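Local atomic coordinates of uncharacterized protein (Bacteroides eggerthii, PDB entry 4L3R), a protein that is of unknown function but belongs to the DUF4847 family of the calycin clan, whose better-known members are beta-barrels that often bind small apolar ligands. Residues His73-Asn78 against Lys106-Phe111. Numbering follows the deposited sequence.
Sequences HAVKAN and KLAKVF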
ATOM      1  N   HIS B  73     -17.230  -6.930   0.237  1.00 48.92           N
ATOM      2  CA  HIS B  73     -18.109  -8.036   0.576  1.00 50.37           C
ATOM      3  C   HIS B  73     -19.490  -7.467   0.792  1.00 52.65           C
ATOM      4  O   HIS B  73     -19.642  -6.555   1.598  1.00 51.20           O
ATOM      5  CB  HIS B  73     -17.607  -8.786   1.812  1.00 53.54           C
ATOM      6  CG  HIS B  73     -18.547  -9.861   2.258  1.00 59.33           C
ATOM      7  ND1 HIS B  73     -19.111  -9.840   3.512  1.00 62.79           N
ATOM      8  CD2 HIS B  73     -19.056 -10.909   1.571  1.00 62.33           C
ATOM      9  CE1 HIS B  73     -19.894 -10.904   3.579  1.00 64.15           C
ATOM     10  NE2 HIS B  73     -19.909 -11.564   2.424  1.00 64.31           N
ATOM     11  N   ALA B  74     -20.481  -7.968   0.044  1.00 49.02           N
ATOM     12  CA  ALA B  74     -21.870  -7.564   0.202  1.00 47.99           C
ATOM     13  C   ALA B  74     -22.523  -8.526   1.209  1.00 51.76           C
ATOM     14  O   ALA B  74     -22.391  -8.283   2.403  1.00 51.25           O
ATOM     15  CB  ALA B  74     -22.581  -7.571  -1.141  1.00 48.08           C
ATOM     16  N   VAL B  75     -23.178  -9.615   0.763  1.00 49.47           N
ATOM     17  CA  VAL B  75     -23.779 -10.601   1.667  1.00 51.84           C
ATOM     18  C   VAL B  75     -23.251 -11.972   1.245  1.00 59.60           C
ATOM     19  O   VAL B  75     -22.407 -12.536   1.943  1.00 62.13           O
ATOM     20  CB  VAL B  75     -25.333 -10.513   1.679  1.00 56.03           C
ATOM     21  CG1 VAL B  75     -25.938 -11.600   2.578  1.00 58.57           C
ATOM     22  CG2 VAL B  75     -25.791  -9.127   2.125  1.00 53.73           C
ATOM     23  N   LYS B  76     -23.704 -12.486   0.093  1.00 57.45           N
ATOM     24  CA  LYS B  76     -23.245 -13.764  -0.464  1.00 60.41           C
ATOM     25  C   LYS B  76     -22.162 -13.565  -1.544  1.00 63.78           C
ATOM     26  O   LYS B  76     -21.474 -14.529  -1.871  1.00 67.16           O
ATOM     27  CB  LYS B  76     -24.430 -14.542  -1.060  1.00 64.53           C
ATOM     28  CG  LYS B  76     -25.542 -14.797  -0.055  1.00 74.05           C
ATOM     29  CD  LYS B  76     -26.555 -15.832  -0.527  1.00 81.59           C
ATOM     30  CE  LYS B  76     -27.317 -15.398  -1.752  1.00 86.77           C
ATOM     31  NZ  LYS B  76     -28.503 -16.264  -2.005  1.00 95.85           N
ATOM     32  N   ALA B  77     -21.995 -12.337  -2.090  1.00 56.31           N
ATOM     33  CA  ALA B  77     -21.020 -12.088  -3.149  1.00 55.20           C
ATOM     34  C   ALA B  77     -19.819 -11.275  -2.656  1.00 57.03           C
ATOM     35  O   ALA B  77     -19.934 -10.469  -1.731  1.00 53.67           O
ATOM     36  CB  ALA B  77     -21.678 -11.370  -4.314  1.00 54.39           C
ATOM     37  N   ASN B  78     -18.673 -11.488  -3.316  1.00 55.46           N
ATOM     38  CA  ASN B  78     -17.410 -10.820  -3.020  1.00 54.32           C
ATOM     39  C   ASN B  78     -16.787 -10.207  -4.255  1.00 55.77           C
ATOM     40  O   ASN B  78     -16.896 -10.763  -5.344  1.00 56.38           O
ATOM     41  CB  ASN B  78     -16.394 -11.829  -2.446  1.00 54.72           C
ATOM     42  CG  ASN B  78     -16.666 -12.228  -1.027  1.00 82.23           C
ATOM     43  OD1 ASN B  78     -16.359 -11.487  -0.092  1.00 75.09           O
ATOM     44  ND2 ASN B  78     -17.250 -13.402  -0.819  1.00 79.69           N
ATOM     45  N   LYS B 106     -31.849  -7.127  -2.613  1.00 49.45           N
ATOM     46  CA  LYS B 106     -31.814  -5.937  -3.473  1.00 47.98           C
ATOM     47  C   LYS B 106     -30.737  -4.937  -3.058  1.00 51.27           C
ATOM     48  O   LYS B 106     -30.131  -4.336  -3.942  1.00 50.44           O
ATOM     49  CB  LYS B 106     -33.176  -5.234  -3.519  1.00 50.03           C
ATOM     50  CG  LYS B 106     -34.237  -6.040  -4.268  1.00 49.29           C
ATOM     51  CD  LYS B 106     -35.537  -5.252  -4.358  1.00 56.53           C
ATOM     52  CE  LYS B 106     -36.599  -5.961  -5.166  1.00 67.88           C
ATOM     53  NZ  LYS B 106     -37.800  -5.110  -5.352  1.00 74.68           N
ATOM     54  N   LEU B 107     -30.490  -4.743  -1.747  1.00 47.50           N
ATOM     55  CA  LEU B 107     -29.425  -3.826  -1.312  1.00 45.95           C
ATOM     56  C   LEU B 107     -28.059  -4.361  -1.743  1.00 46.87           C
ATOM     57  O   LEU B 107     -27.214  -3.583  -2.186  1.00 45.05           O
ATOM     58  CB  LEU B 107     -29.445  -3.600   0.210  1.00 46.58           C
ATOM     59  CG  LEU B 107     -28.470  -2.534   0.751  1.00 50.47           C
ATOM     60  CD1 LEU B 107     -28.782  -1.155   0.181  1.00 50.18           C
ATOM     61  CD2 LEU B 107     -28.493  -2.501   2.269  1.00 52.74           C
ATOM     62  N   ALA B 108     -27.856  -5.685  -1.633  1.00 44.51           N
ATOM     63  CA  ALA B 108     -26.602  -6.338  -2.038  1.00 45.05           C
ATOM     64  C   ALA B 108     -26.385  -6.244  -3.561  1.00 49.85           C
ATOM     65  O   ALA B 108     -25.256  -6.027  -3.998  1.00 48.69           O
ATOM     66  CB  ALA B 108     -26.603  -7.793  -1.593  1.00 47.11           C
ATOM     67  N   LYS B 109     -27.463  -6.370  -4.361  1.00 47.82           N
ATOM     68  CA  LYS B 109     -27.364  -6.238  -5.824  1.00 47.62           C
ATOM     69  C   LYS B 109     -26.950  -4.817  -6.216  1.00 50.06           C
ATOM     70  O   LYS B 109     -26.097  -4.643  -7.089  1.00 50.24           O
ATOM     71  CB  LYS B 109     -28.701  -6.581  -6.504  1.00 50.69           C
ATOM     72  CG  LYS B 109     -29.053  -8.061  -6.535  1.00 53.34           C
ATOM     73  CD  LYS B 109     -30.462  -8.244  -7.116  1.00 55.86           C
ATOM     74  CE  LYS B 109     -30.871  -9.684  -7.223  1.00 76.07           C
ATOM     75  NZ  LYS B 109     -32.223  -9.833  -7.826  1.00 91.07           N
ATOM     76  N   VAL B 110     -27.565  -3.807  -5.568  1.00 45.19           N
ATOM     77  CA  VAL B 110     -27.274  -2.391  -5.810  1.00 44.26           C
ATOM     78  C   VAL B 110     -25.822  -2.068  -5.391  1.00 49.73           C
ATOM     79  O   VAL B 110     -25.124  -1.345  -6.103  1.00 49.68           O
ATOM     80  CB  VAL B 110     -28.310  -1.493  -5.077  1.00 47.08           C
ATOM     81  CG1 VAL B 110     -27.844  -0.039  -4.994  1.00 46.58           C
ATOM     82  CG2 VAL B 110     -29.669  -1.575  -5.768  1.00 48.08           C
ATOM     83  N   PHE B 111     -25.386  -2.587  -4.237  1.00 47.16           N
ATOM     84  CA  PHE B 111     -24.030  -2.374  -3.717  1.00 46.62           C
ATOM     85  C   PHE B 111     -22.960  -2.888  -4.693  1.00 50.80           C
ATOM     86  O   PHE B 111     -22.048  -2.142  -5.044  1.00 50.29           O
ATOM     87  CB  PHE B 111     -23.893  -3.089  -2.360  1.00 48.65           C
ATOM     88  CG  PHE B 111     -22.542  -2.996  -1.694  1.00 49.86           C
ATOM     89  CD1 PHE B 111     -22.197  -1.882  -0.949  1.00 52.31           C
ATOM     90  CD2 PHE B 111     -21.658  -4.061  -1.730  1.00 51.79           C
ATOM     91  CE1 PHE B 111     -20.984  -1.820  -0.281  1.00 53.15           C
ATOM     92  CE2 PHE B 111     -20.430  -3.994  -1.071  1.00 54.73           C
ATOM     93  CZ  PHE B 111     -20.105  -2.875  -0.340  1.00 52.58           C
TER
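With CG anti to its backbone N (chi1 179°), F111 carries the start of its ring off helix 106-116 toward the loop, while V75, whose CG2 lies anti to the carbonyl carbon, sets that methyl against A108. The ring is met obliquely: CD2 of F111 lies 3.7 Å from CB of A74, and one bond further out CE2 of F111 is 3.8 Å from the carbonyl O of H73, so the ring reaches the backbone as well as a methyl. One turn back along the helix, CB of A108 touches two loop residues, at 4.1 Å from CB of A74 and 4.0 Å from CG2 of V75. No hydrogen bond links the two segments; the evidence is for van der Waals contact, with A74, A108 and F111 buried. In the antiparallel sheet of this chain, consistent with the family's place in the calycin clan, residues 74-77 connect strand 66-73 to strand 78-87, and the helix packs against them. A backbone bond from N of A74 to O of A77 (3.1 Å) closes the turn, and E103 OE2 accepts from the backbone N of V75 and of A77. An alanine in place of F111 would probably leave CB of A74 and the H73 carbonyl without their aromatic neighbour and open a gap beside F53, whose ring meets F111 edge-to-face. On the far side of the loop, ND1 of H73 is hydrogen-bonded to O of E51, whereas NE2 of H73 makes a weak, bent bond (128°) to O of V75 at 2.7 Å.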